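Local coordinates for DUF4276 family protein (Pyrococcus horikoshii, PDB 2P62), which is of unknown function but probably contains a Toprim-like fold, consistent with a possible role in nucleic-acid metabolism, at residues 2-7 with 58-63; 89-94 with 128-133. All coordinates share one frame; numbering follows the deposited sequence.

Overall arrangement
Contacts 1 and 2 are two parallel strand pairs of one mixed sheet, their centres about 10 Å apart, and they meet where strand 2-7 runs beside strand 89-97. Together they give the order 58-63, 2-7, 89-97, 129-136, a parallel centre consistent with the Toprim-like clan. Contact 1 is the more deeply buried and mostly aliphatic, with isoleucine and leucine on both faces, its only polar side chains being Arg-2 and Lys-4. Contact 2 is partly buried: its start is polar and hydrated, its later half carries two tyrosines. The charges join the pairs, Arg-2 with Glu-90 and Lys-4 with Glu-91, while Leu-5 O probably accepts a hydrogen bond from Tyr-93 N.

Contact 1: 2-7 with 58-63; sequences RIKLII and IALVII
Strands 2-7 and 58-63 pair in parallel, Arg-2 beside Ile-58 through Ile-7 beside Ile-63, their axes at 23° and five N-H···O bonds linking Arg-2 O, the N and O of Lys-4 and those of Ile-6 to Ala-59, Val-61 and Ile-63. The Val-61 N to Lys-4 O bond is 2.8 Å long and nearly straight. At the start of the pair the Arg-2 chain, bent at chi2 and chi3, crosses Ile-58 at a slant, with NH2 3.3 Å from Ile-58 CD1 and NE 3.4 Å from Ile-58 CG1. Its NH1 forms a salt bridge with Glu-90; an alanine here would probably leave that carboxylate without its charged mate and take away the guanidinium packing on the CG1-CD1 branch of Ile-58. Lys-4 and Leu-60 run alongside each other in the same direction, with Lys-4 CB 3.6 Å from Leu-60 CD2. Extended beyond CG, the lysine carries NZ past this methyl to a salt bridge with Glu-91 and hydrogen bonds to the carbonyls of Met-239 and Gly-241, so its buried ammonium is held by several acceptors. Further along this face Ile-6 CB packs 4.0 Å from Ile-62 CG1. On the other face Ile-3 CG2 meets Val-61 CG2 at 3.8 Å. Leu-5 meets Val-61 through CD1, 4.0 Å from Val-61 CG1. Ile-7 CG1 packs 3.8 Å from Ile-63 CD1, the two side chains keeping abreast. Helix 71-84 lies over this face, touching Leu-5 with Val-78 and Ile-7 with Ile-71; it links strand 58-63 to strand 89-97 in a beta-alpha-beta crossover that passes strand 2-7. On the opposite face Phe-27 meets Ile-58 and Leu-60; strand 51-55 continues the sheet beside strand 58-63, its Leu-51 and Leu-53 touching Ile-62.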
loop_
_atom_site.group_PDB
_atom_site.type_symbol
_atom_site.label_atom_id
_atom_site.label_comp_id
_atom_site.label_asym_id
_atom_site.label_seq_id
_atom_site.Cartn_x
_atom_site.Cartn_y
_atom_site.Cartn_z
ATOM N N ARG A 2 22.631 20.456 7.593
ATOM C CA ARG A 2 21.842 21.280 6.672
ATOM C C ARG A 2 20.555 20.504 6.450
ATOM O O ARG A 2 20.582 19.295 6.208
ATOM C CB ARG A 2 22.539 21.449 5.325
ATOM C CG ARG A 2 23.695 22.409 5.332
ATOM C CD ARG A 2 24.933 21.766 4.748
ATOM N NE ARG A 2 24.773 21.297 3.369
ATOM C CZ ARG A 2 24.286 22.032 2.377
ATOM N NH1 ARG A 2 23.888 23.268 2.606
ATOM N NH2 ARG A 2 24.245 21.556 1.144
ATOM N N ILE A 3 19.428 21.197 6.529
ATOM C CA ILE A 3 18.144 20.545 6.357
ATOM C C ILE A 3 17.394 21.068 5.151
ATOM O O ILE A 3 17.282 22.277 4.960
ATOM C CB ILE A 3 17.228 20.755 7.572
ATOM C CG1 ILE A 3 17.924 20.335 8.861
ATOM C CG2 ILE A 3 15.968 19.923 7.404
ATOM C CD1 ILE A 3 17.118 20.681 10.072
ATOM N N LYS A 4 16.876 20.141 4.351
ATOM C CA LYS A 4 16.090 20.464 3.171
ATOM C C LYS A 4 14.776 19.699 3.295
ATOM O O LYS A 4 14.769 18.514 3.633
ATOM C CB LYS A 4 16.819 20.027 1.903
ATOM C CG LYS A 4 18.201 20.624 1.745
ATOM C CD LYS A 4 18.741 20.361 0.361
ATOM C CE LYS A 4 20.154 20.913 0.203
ATOM N NZ LYS A 4 20.617 20.714 -1.200
ATOM N N LEU A 5 13.667 20.385 3.032
ATOM C CA LEU A 5 12.344 19.782 3.117
ATOM C C LEU A 5 11.789 19.432 1.732
ATOM O O LEU A 5 11.776 20.263 0.819
ATOM C CB LEU A 5 11.385 20.742 3.836
ATOM C CG LEU A 5 9.931 20.303 4.041
ATOM C CD1 LEU A 5 9.903 19.018 4.872
ATOM C CD2 LEU A 5 9.144 21.411 4.746
ATOM N N ILE A 6 11.345 18.187 1.588
ATOM C CA ILE A 6 10.766 17.706 0.341
ATOM C C ILE A 6 9.313 17.306 0.592
ATOM O O ILE A 6 9.028 16.405 1.384
ATOM C CB ILE A 6 11.536 16.492 -0.216
ATOM C CG1 ILE A 6 13.018 16.851 -0.385
ATOM C CG2 ILE A 6 10.920 16.069 -1.553
ATOM C CD1 ILE A 6 13.871 15.780 -1.064
ATOM N N ILE A 7 8.398 17.997 -0.081
ATOM C CA ILE A 7 6.971 17.744 0.067
ATOM C C ILE A 7 6.380 17.113 -1.185
ATOM O O ILE A 7 6.425 17.698 -2.266
ATOM C CB ILE A 7 6.198 19.049 0.348
ATOM C CG1 ILE A 7 6.838 19.795 1.529
ATOM C CG2 ILE A 7 4.729 18.716 0.638
ATOM C CD1 ILE A 7 6.255 21.180 1.786
ATOM N N ILE A 58 24.097 16.859 4.842
ATOM C CA ILE A 58 22.765 17.184 4.345
ATOM C C ILE A 58 21.690 16.218 4.827
ATOM O O ILE A 58 21.820 15.003 4.682
ATOM C CB ILE A 58 22.702 17.171 2.812
ATOM C CG1 ILE A 58 23.575 18.293 2.229
ATOM C CG2 ILE A 58 21.240 17.305 2.362
ATOM C CD1 ILE A 58 23.558 18.344 0.710
ATOM N N ALA A 59 20.619 16.775 5.383
ATOM C CA ALA A 59 19.485 15.983 5.843
ATOM C C ALA A 59 18.276 16.332 4.974
ATOM O O ALA A 59 17.934 17.501 4.820
ATOM C CB ALA A 59 19.177 16.292 7.305
ATOM N N LEU A 60 17.649 15.318 4.387
ATOM C CA LEU A 60 16.466 15.530 3.567
ATOM C C LEU A 60 15.258 15.005 4.326
ATOM O O LEU A 60 15.175 13.818 4.643
ATOM C CB LEU A 60 16.586 14.794 2.234
ATOM C CG LEU A 60 17.750 15.246 1.354
ATOM C CD1 LEU A 60 17.878 14.318 0.171
ATOM C CD2 LEU A 60 17.545 16.686 0.914
ATOM N N VAL A 61 14.332 15.904 4.635
ATOM C CA VAL A 61 13.118 15.546 5.344
ATOM C C VAL A 61 12.006 15.484 4.308
ATOM O O VAL A 61 11.622 16.500 3.741
ATOM C CB VAL A 61 12.782 16.598 6.419
ATOM C CG1 VAL A 61 11.503 16.206 7.149
ATOM C CG2 VAL A 61 13.944 16.711 7.413
ATOM N N ILE A 62 11.503 14.283 4.057
ATOM C CA ILE A 62 10.449 14.073 3.072
ATOM C C ILE A 62 9.115 13.796 3.755
ATOM O O ILE A 62 9.028 12.929 4.625
ATOM C CB ILE A 62 10.789 12.868 2.177
ATOM C CG1 ILE A 62 12.211 13.017 1.642
ATOM C CG2 ILE A 62 9.787 12.744 1.037
ATOM C CD1 ILE A 62 12.670 11.835 0.871
ATOM N N ILE A 63 8.080 14.532 3.359
ATOM C CA ILE A 63 6.747 14.340 3.926
ATOM C C ILE A 63 5.727 14.184 2.810
ATOM O O ILE A 63 5.905 14.730 1.723
ATOM C CB ILE A 63 6.296 15.540 4.805
ATOM C CG1 ILE A 63 6.247 16.817 3.969
ATOM C CG2 ILE A 63 7.244 15.734 5.961
ATOM C CD1 ILE A 63 5.766 18.024 4.742
#

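Contact 2: 89-94 with 128-133; sequences VEEVYV and GVKIYP
The nearly parallel rings of Tyr-93 and Tyr-132, planes 10° apart, are offset with little overlap, their centroids 4.9 Å from each other. Tyr-93 CE2 comes obliquely to within 3.4 Å of Tyr-132 CD2, and Tyr-93 CD2 also meets Tyr-132 CB. The rim of the Tyr-132 ring is met, close to the ring plane, by Glu-91 OE2, 3.9 Å from Tyr-132 CE2, and by the carbonyl O of Val-92. The Glu-91 carboxylate is turned 82° from that ring. Tyr-93 OH donates to Glu-91 OE1 at 2.8 Å, arriving from above the carboxylate plane, at the oxygen that also takes the Lys-4 ammonium. Beneath the rings, four N-H···O bonds hold strands 89-94 and 129-133 in parallel register. A water donates to Glu-90 O (2.7 Å) and Gly-128 O where the pair begins, with a weak bond from Lys-130 NZ. On the other face Val-92 CG2 packs 3.9 Å from Val-129 CG1. Helices cover both faces of this parallel pair, 233-239 touching both tyrosines through Arg-238, 71-84 and 104-109 lining the valine and isoleucine side, an alpha/beta layering consistent with the Toprim-like clan; strand 123-126 continues the mixed sheet antiparallel beyond strand 129-136.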
loop_
_atom_site.group_PDB
_atom_site.type_symbol
_atom_site.label_atom_id
_atom_site.label_comp_id
_atom_site.label_asym_id
_atom_site.label_seq_id
_atom_site.Cartn_x
_atom_site.Cartn_y
_atom_site.Cartn_z
ATOM N N VAL A 89 16.505 25.188 8.038
ATOM C CA VAL A 89 16.020 24.803 6.721
ATOM C C VAL A 89 16.453 25.838 5.693
ATOM O O VAL A 89 16.237 27.033 5.873
ATOM C CB VAL A 89 14.477 24.667 6.711
ATOM C CG1 VAL A 89 13.961 24.544 5.281
ATOM C CG2 VAL A 89 14.071 23.443 7.503
ATOM N N GLU A 90 17.071 25.366 4.618
ATOM C CA GLU A 90 17.554 26.256 3.573
ATOM C C GLU A 90 16.854 26.060 2.228
ATOM O O GLU A 90 16.890 26.939 1.371
ATOM C CB GLU A 90 19.065 26.079 3.403
ATOM C CG GLU A 90 19.492 24.780 2.763
ATOM C CD GLU A 90 21.009 24.627 2.761
ATOM O OE1 GLU A 90 21.716 25.636 2.976
ATOM O OE2 GLU A 90 21.492 23.501 2.539
ATOM N N GLU A 91 16.238 24.905 2.027
ATOM C CA GLU A 91 15.536 24.671 0.780
ATOM C C GLU A 91 14.279 23.857 1.028
ATOM O O GLU A 91 14.222 23.011 1.925
ATOM C CB GLU A 91 16.435 23.956 -0.257
ATOM C CG GLU A 91 17.778 24.650 -0.507
ATOM C CD GLU A 91 18.614 24.045 -1.629
ATOM O OE1 GLU A 91 18.709 22.797 -1.723
ATOM O OE2 GLU A 91 19.201 24.833 -2.413
ATOM N N VAL A 92 13.262 24.156 0.235
ATOM C CA VAL A 92 12.001 23.454 0.309
ATOM C C VAL A 92 11.593 23.117 -1.116
ATOM O O VAL A 92 11.561 23.987 -1.992
ATOM C CB VAL A 92 10.881 24.309 0.956
ATOM C CG1 VAL A 92 9.571 23.543 0.896
ATOM C CG2 VAL A 92 11.222 24.630 2.414
ATOM N N TYR A 93 11.307 21.839 -1.343
ATOM C CA TYR A 93 10.881 21.358 -2.649
ATOM C C TYR A 93 9.410 20.974 -2.571
ATOM O O TYR A 93 8.993 20.290 -1.647
ATOM C CB TYR A 93 11.719 20.140 -3.073
ATOM C CG TYR A 93 13.174 20.468 -3.297
ATOM C CD1 TYR A 93 14.057 20.565 -2.218
ATOM C CD2 TYR A 93 13.653 20.785 -4.572
ATOM C CE1 TYR A 93 15.368 20.980 -2.394
ATOM C CE2 TYR A 93 14.978 21.204 -4.760
ATOM C CZ TYR A 93 15.827 21.305 -3.665
ATOM O OH TYR A 93 17.120 21.779 -3.807
ATOM N N VAL A 94 8.616 21.433 -3.526
ATOM C CA VAL A 94 7.201 21.089 -3.536
ATOM C C VAL A 94 6.923 20.412 -4.873
ATOM O O VAL A 94 6.960 21.056 -5.914
ATOM C CB VAL A 94 6.330 22.348 -3.367
ATOM C CG1 VAL A 94 4.851 21.957 -3.305
ATOM C CG2 VAL A 94 6.723 23.078 -2.085
ATOM N N GLY A 128 15.105 33.920 3.249
ATOM C CA GLY A 128 16.375 33.255 3.007
ATOM C C GLY A 128 16.241 31.794 2.607
ATOM O O GLY A 128 17.237 31.080 2.497
ATOM N N VAL A 129 15.013 31.340 2.383
ATOM C CA VAL A 129 14.770 29.944 2.007
ATOM C C VAL A 129 14.411 29.787 0.527
ATOM O O VAL A 129 13.503 30.454 0.029
ATOM C CB VAL A 129 13.618 29.334 2.870
ATOM C CG1 VAL A 129 13.245 27.952 2.364
ATOM C CG2 VAL A 129 14.042 29.261 4.341
ATOM N N LYS A 130 15.120 28.898 -0.167
ATOM C CA LYS A 130 14.847 28.645 -1.580
ATOM C C LYS A 130 13.710 27.637 -1.753
ATOM O O LYS A 130 13.854 26.465 -1.422
ATOM C CB LYS A 130 16.101 28.124 -2.292
ATOM C CG LYS A 130 17.163 29.169 -2.546
ATOM C CD LYS A 130 18.301 28.599 -3.368
ATOM C CE LYS A 130 19.426 29.610 -3.481
ATOM N NZ LYS A 130 19.816 30.084 -2.124
ATOM N N ILE A 131 12.578 28.096 -2.274
ATOM C CA ILE A 131 11.437 27.219 -2.490
ATOM C C ILE A 131 11.367 26.805 -3.961
ATOM O O ILE A 131 11.260 27.644 -4.859
ATOM C CB ILE A 131 10.139 27.919 -2.050
ATOM C CG1 ILE A 131 10.267 28.311 -0.567
ATOM C CG2 ILE A 131 8.944 26.980 -2.250
ATOM C CD1 ILE A 131 9.174 29.273 -0.016
ATOM N N TYR A 132 11.446 25.501 -4.199
ATOM C CA TYR A 132 11.420 24.984 -5.553
ATOM C C TYR A 132 10.128 24.289 -5.929
ATOM O O TYR A 132 9.857 23.171 -5.501
ATOM C CB TYR A 132 12.580 24.010 -5.780
ATOM C CG TYR A 132 13.952 24.639 -5.767
ATOM C CD1 TYR A 132 14.488 25.217 -6.922
ATOM C CD2 TYR A 132 14.735 24.638 -4.602
ATOM C CE1 TYR A 132 15.768 25.769 -6.918
ATOM C CE2 TYR A 132 16.015 25.191 -4.593
ATOM C CZ TYR A 132 16.522 25.750 -5.754
ATOM O OH TYR A 132 17.794 26.274 -5.754
ATOM N N PRO A 133 9.290 24.965 -6.711
ATOM C CA PRO A 133 8.037 24.323 -7.115
ATOM C C PRO A 133 8.342 23.472 -8.354
ATOM O O PRO A 133 8.924 23.956 -9.323
ATOM C CB PRO A 133 7.099 25.503 -7.379
ATOM C CG PRO A 133 8.028 26.636 -7.735
ATOM C CD PRO A 133 9.251 26.429 -6.886
HETATM O O HOH W 1 18.632 28.964 0.767
#